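Local coordinates for protein B-agarase (PDB 4BQ2) that hydrolyses agarose as a family 50 exo-beta-agarase, cleaving the beta-linkages of the galactan chain from an end, at residues 288-291 with 292-295; 325-328 with 329-332. All blocks are in the same frame, centred on the assembly; numbering follows the deposited sequence.

How the interactions relate
Both interactions are local, a beta turn in interaction 1 and a helix N-cap in interaction 2. Residues 288-295 link strand 280-287 to strand 296-301; residues 325-332 come later in the loop after that strand and start helix 328-332. Their centres lie 21 Å apart, with nearest atoms about 10 Å apart, so they do not touch. Interaction 1 is buried, about 15 Å from the centre of the chain, with a glycerol close to Asn293; interaction 2 sits at the surface, about 33 Å out. Strands 296-301 and 335-336 share one antiparallel sheet. In both, a serine hydroxyl bonds backbone three positions away: Ser294 OG to Leu291 O, Ser327 OG from Ser330 N.

Interaction 1. Residues 288-291 with 292-295; sequences IIRL and SNSS
Leu291 and Ser294 close a tight turn between them. The carbonyl oxygen of Leu291 takes two donors from the same residue: Ser294 N reaches it at 3.1 Å from above the carbonyl plane, while Ser294 OG comes within 2.7 Å of Leu291 O in that plane, on a lone pair. Ser294 OG can do this because chi1 of 72° sets it between its own backbone N and carbonyl carbon; it also bonds to Ser377 OG.

Packing is also close around Arg290, whose extended side chain runs beside Ser292. Ser292 CB sits over one face of the guanidinium, 3.7 Å from Arg290 NE, and the Asn293 amide stands at the guanidinium edge, the two planes 38° apart. Arg290 NH2 is hydrogen-bonded to Ser320 OG, and Lys321 O pairs with Ser292 OG.

Two waters bridge within the loop. One donates to Arg290 O at 2.8 Å and accepts from Asn293 N at 2.9 Å; a second spans Leu291 N and Ser292 OG. The less enclosed side is at the partly exposed Asn293, beside a glycerol that probably came from crystallisation but may mark a pocket.

Leu291 to Ser294 form a type I beta turn, here within the loop joining strands 280-287 and 296-301.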
ATOM      1  N   ILE A 288     -10.128  -5.008  -2.858  1.00 14.23           N
ATOM      2  CA  ILE A 288     -11.029  -3.827  -2.729  1.00 14.02           C
ATOM      3  C   ILE A 288     -12.081  -3.849  -3.834  1.00 14.05           C
ATOM      4  O   ILE A 288     -12.180  -2.932  -4.683  1.00 14.25           O
ATOM      5  CB  ILE A 288     -10.292  -2.456  -2.689  1.00 13.82           C
ATOM      6  CG1 ILE A 288      -9.112  -2.487  -1.690  1.00 13.28           C
ATOM      7  CG2 ILE A 288     -11.300  -1.347  -2.334  1.00 13.42           C
ATOM      8  CD1 ILE A 288      -9.505  -2.217  -0.234  1.00 14.73           C
ATOM      9  N   ILE A 289     -12.844  -4.925  -3.830  1.00 14.19           N
ATOM     10  CA  ILE A 289     -13.939  -5.084  -4.767  1.00 15.14           C
ATOM     11  C   ILE A 289     -15.195  -4.734  -3.984  1.00 15.56           C
ATOM     12  O   ILE A 289     -16.029  -5.590  -3.606  1.00 16.34           O
ATOM     13  CB  ILE A 289     -13.938  -6.496  -5.399  1.00 15.43           C
ATOM     14  CG1 ILE A 289     -12.620  -6.719  -6.168  1.00 15.68           C
ATOM     15  CG2 ILE A 289     -15.116  -6.638  -6.381  1.00 15.60           C
ATOM     16  CD1 ILE A 289     -12.510  -8.123  -6.720  1.00 16.45           C
ATOM     17  N   ARG A 290     -15.293  -3.429  -3.727  1.00 15.71           N
ATOM     18  CA  ARG A 290     -16.320  -2.824  -2.916  1.00 16.14           C
ATOM     19  C   ARG A 290     -16.246  -1.317  -3.202  1.00 16.45           C
ATOM     20  O   ARG A 290     -15.287  -0.827  -3.828  1.00 15.90           O
ATOM     21  CB  ARG A 290     -16.040  -3.066  -1.417  1.00 15.54           C
ATOM     22  CG  ARG A 290     -14.670  -2.524  -0.946  1.00 14.22           C
ATOM     23  CD  ARG A 290     -14.507  -2.842   0.526  1.00 14.69           C
ATOM     24  NE  ARG A 290     -13.332  -2.213   1.138  1.00 14.13           N
ATOM     25  CZ  ARG A 290     -12.908  -2.460   2.376  1.00 15.53           C
ATOM     26  NH1 ARG A 290     -13.525  -3.389   3.136  1.00 15.57           N
ATOM     27  NH2 ARG A 290     -11.832  -1.823   2.840  1.00 14.76           N
ATOM     28  N   LEU A 291     -17.201  -0.577  -2.667  1.00 18.19           N
ATOM     29  CA  LEU A 291     -17.229   0.877  -2.884  1.00 17.32           C
ATOM     30  C   LEU A 291     -16.743   1.730  -1.706  1.00 18.16           C
ATOM     31  O   LEU A 291     -16.633   2.948  -1.855  1.00 18.94           O
ATOM     32  CB  LEU A 291     -18.655   1.304  -3.324  1.00 17.44           C
ATOM     33  CG  LEU A 291     -19.173   0.613  -4.602  1.00 18.25           C
ATOM     34  CD1 LEU A 291     -20.562   1.154  -4.984  1.00 18.15           C
ATOM     35  CD2 LEU A 291     -18.225   0.777  -5.785  1.00 17.25           C
ATOM     36  N   SER A 292     -16.457   1.090  -0.565  1.00 17.02           N
ATOM     37  CA  SER A 292     -16.151   1.720   0.722  1.00 18.59           C
ATOM     38  C   SER A 292     -15.038   2.763   0.628  1.00 17.73           C
ATOM     39  O   SER A 292     -14.989   3.703   1.419  1.00 18.86           O
ATOM     40  CB  SER A 292     -15.659   0.642   1.734  1.00 19.02           C
ATOM     41  OG  SER A 292     -16.622  -0.378   1.901  1.00 21.39           O
ATOM     42  N   ASN A 293     -14.113   2.534  -0.289  1.00 17.18           N
ATOM     43  CA  ASN A 293     -12.874   3.331  -0.335  1.00 18.50           C
ATOM     44  C   ASN A 293     -12.830   4.299  -1.511  1.00 17.88           C
ATOM     45  O   ASN A 293     -11.754   4.845  -1.840  1.00 18.20           O
ATOM     46  CB  ASN A 293     -11.642   2.422  -0.332  1.00 17.25           C
ATOM     47  CG  ASN A 293     -11.524   1.625   0.939  1.00 17.96           C
ATOM     48  OD1 ASN A 293     -11.172   2.161   2.018  1.00 19.81           O
ATOM     49  ND2 ASN A 293     -11.796   0.344   0.840  1.00 15.51           N
ATOM     50  N   SER A 294     -14.000   4.499  -2.133  1.00 17.38           N
ATOM     51  CA  SER A 294     -14.107   5.258  -3.378  1.00 19.99           C
ATOM     52  C   SER A 294     -14.600   6.679  -3.157  1.00 20.77           C
ATOM     53  O   SER A 294     -14.836   7.401  -4.130  1.00 21.13           O
ATOM     54  CB  SER A 294     -15.002   4.532  -4.403  1.00 18.70           C
ATOM     55  OG  SER A 294     -16.382   4.574  -4.035  1.00 18.11           O
ATOM     56  N   SER A 295     -14.796   7.080  -1.901  1.00 20.28           N
ATOM     57  CA  SER A 295     -15.235   8.451  -1.628  1.00 21.10           C
ATOM     58  C   SER A 295     -14.059   9.340  -1.248  1.00 20.99           C
ATOM     59  O   SER A 295     -13.036   8.839  -0.764  1.00 19.96           O
ATOM     60  CB  SER A 295     -16.321   8.473  -0.539  1.00 22.28           C
ATOM     61  OG  SER A 295     -15.751   8.323   0.766  1.00 22.58           O
TER
HETATM   62  O   HOH W   1     -13.762   1.381  -2.884  1.00 13.89           O
HETATM   63  O   HOH W   2     -18.684  -0.997   0.111  1.00 32.88           O

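Interaction 2. Residues 325-328 with 329-332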
ATOM      1  N   ALA A 325     -25.552   6.281   3.968  1.00 33.58           N
ATOM      2  CA  ALA A 325     -26.675   6.980   3.337  1.00 35.92           C
ATOM      3  C   ALA A 325     -26.914   8.283   4.091  1.00 36.38           C
ATOM      4  O   ALA A 325     -27.311   8.275   5.248  1.00 36.52           O
ATOM      5  CB  ALA A 325     -27.933   6.112   3.335  1.00 37.16           C
ATOM      6  N   VAL A 326     -26.647   9.401   3.428  1.00 35.49           N
ATOM      7  CA  VAL A 326     -26.792  10.719   4.047  1.00 33.62           C
ATOM      8  C   VAL A 326     -28.262  11.179   3.964  1.00 34.45           C
ATOM      9  O   VAL A 326     -28.820  11.268   2.864  1.00 33.41           O
ATOM     10  CB  VAL A 326     -25.858  11.747   3.382  1.00 30.76           C
ATOM     11  CG1 VAL A 326     -26.180  13.145   3.862  1.00 31.47           C
ATOM     12  CG2 VAL A 326     -24.390  11.404   3.658  1.00 31.24           C
ATOM     13  N   SER A 327     -28.858  11.461   5.125  1.00 31.95           N
ATOM     14  CA  SER A 327     -30.266  11.885   5.232  1.00 35.75           C
ATOM     15  C   SER A 327     -30.491  13.350   4.818  1.00 35.48           C
ATOM     16  O   SER A 327     -29.586  14.175   4.931  1.00 32.66           O
ATOM     17  CB  SER A 327     -30.743  11.742   6.676  1.00 33.96           C
ATOM     18  OG  SER A 327     -30.154  12.758   7.462  1.00 36.21           O
ATOM     19  N   GLU A 328     -31.712  13.667   4.381  1.00 36.74           N
ATOM     20  CA  GLU A 328     -32.067  15.033   4.008  1.00 38.28           C
ATOM     21  C   GLU A 328     -31.822  16.010   5.151  1.00 37.31           C
ATOM     22  O   GLU A 328     -31.391  17.136   4.927  1.00 36.52           O
ATOM     23  CB  GLU A 328     -33.538  15.104   3.589  1.00 42.17           C
ATOM     24  CG  GLU A 328     -33.886  16.344   2.773  1.00 45.90           C
ATOM     25  CD  GLU A 328     -35.327  16.333   2.286  1.00 49.74           C
ATOM     26  OE1 GLU A 328     -35.755  15.319   1.689  1.00 49.85           O
ATOM     27  OE2 GLU A 328     -36.030  17.340   2.508  1.00 53.24           O
ATOM     28  N   LYS A 329     -32.104  15.564   6.372  1.00 36.08           N
ATOM     29  CA  LYS A 329     -31.927  16.399   7.545  1.00 37.95           C
ATOM     30  C   LYS A 329     -30.433  16.667   7.851  1.00 36.59           C
ATOM     31  O   LYS A 329     -30.064  17.794   8.197  1.00 32.10           O
ATOM     32  CB  LYS A 329     -32.748  15.860   8.733  1.00 40.18           C
ATOM     33  CG  LYS A 329     -32.024  15.053   9.798  1.00 44.28           C
ATOM     34  CD  LYS A 329     -32.908  14.956  11.043  1.00 47.87           C
ATOM     35  CE  LYS A 329     -32.165  14.393  12.251  1.00 48.93           C
ATOM     36  NZ  LYS A 329     -31.937  12.923  12.141  1.00 48.35           N
ATOM     37  N   SER A 330     -29.572  15.664   7.661  1.00 35.09           N
ATOM     38  CA  SER A 330     -28.111  15.891   7.781  1.00 32.79           C
ATOM     39  C   SER A 330     -27.606  16.886   6.738  1.00 31.42           C
ATOM     40  O   SER A 330     -26.890  17.849   7.063  1.00 28.88           O
ATOM     41  CB  SER A 330     -27.332  14.576   7.635  1.00 34.40           C
ATOM     42  OG  SER A 330     -27.410  13.798   8.814  1.00 34.68           O
ATOM     43  N   PHE A 331     -27.992  16.643   5.487  1.00 30.47           N
ATOM     44  CA  PHE A 331     -27.542  17.444   4.354  1.00 33.18           C
ATOM     45  C   PHE A 331     -27.980  18.906   4.451  1.00 34.58           C
ATOM     46  O   PHE A 331     -27.251  19.789   3.996  1.00 34.23           O
ATOM     47  CB  PHE A 331     -28.034  16.848   3.022  1.00 31.32           C
ATOM     48  CG  PHE A 331     -27.270  17.344   1.834  1.00 33.70           C
ATOM     49  CD1 PHE A 331     -26.061  16.753   1.471  1.00 31.61           C
ATOM     50  CD2 PHE A 331     -27.737  18.424   1.082  1.00 32.79           C
ATOM     51  CE1 PHE A 331     -25.340  17.226   0.381  1.00 31.15           C
ATOM     52  CE2 PHE A 331     -27.010  18.896  -0.001  1.00 33.24           C
ATOM     53  CZ  PHE A 331     -25.814  18.292  -0.358  1.00 33.36           C
ATOM     54  N   ALA A 332     -29.162  19.153   5.027  1.00 35.46           N
ATOM     55  CA  ALA A 332     -29.654  20.525   5.243  1.00 37.61           C
ATOM     56  C   ALA A 332     -28.814  21.321   6.243  1.00 38.26           C
ATOM     57  O   ALA A 332     -28.766  22.543   6.164  1.00 41.32           O
ATOM     58  CB  ALA A 332     -31.129  20.523   5.652  1.00 37.43           C
TER
HETATM   59  O   HOH W   3     -27.067  11.257   7.642  1.00 44.19           O
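This is an N-terminal helix cap at the protein surface, where the loop leaving strand 296-301 enters the short helix 328-332. Ser327 occupies the N-cap position, and its side chain turns in to meet the first turn: Ser330 N donates to Ser327 OG at 3.0 Å, with an N-H...O angle of 160°. A chi1 of 73° folds the hydroxyl back over its own backbone, where it can replace the missing carbonyl acceptor of a preceding turn. The carbonyl of Ser327 then begins the regular helical pattern, taking Phe331 N at 3.0 Å in a nearly straight bond of 170°. Glu328 O follows with Ala332 N, also at 3.0 Å.

Beside the cap, a water accepts from Ser327 N at 3.1 Å and hydrogen-bonds Ser330 OG at 2.8 Å, bridging the loop to the helix; Ser330 OG has a further partner in Thr306 OG1. The apolar side is made by Val326, whose CG1 lies 4.2 Å from Phe331 CB and meets the edge of the phenylalanine ring near its plane. Phe331 CG, anti to the backbone N, carries the ring away from the cap.

That ring reaches Tyr302 and Tyr351 in loops and meets the ring of Tyr359, the planes steeply inclined. Val326 also rests on Tyr302, so this face packs the helix against the loop just past strand 296-301 and against Tyr359, the first residue of strand 359-362.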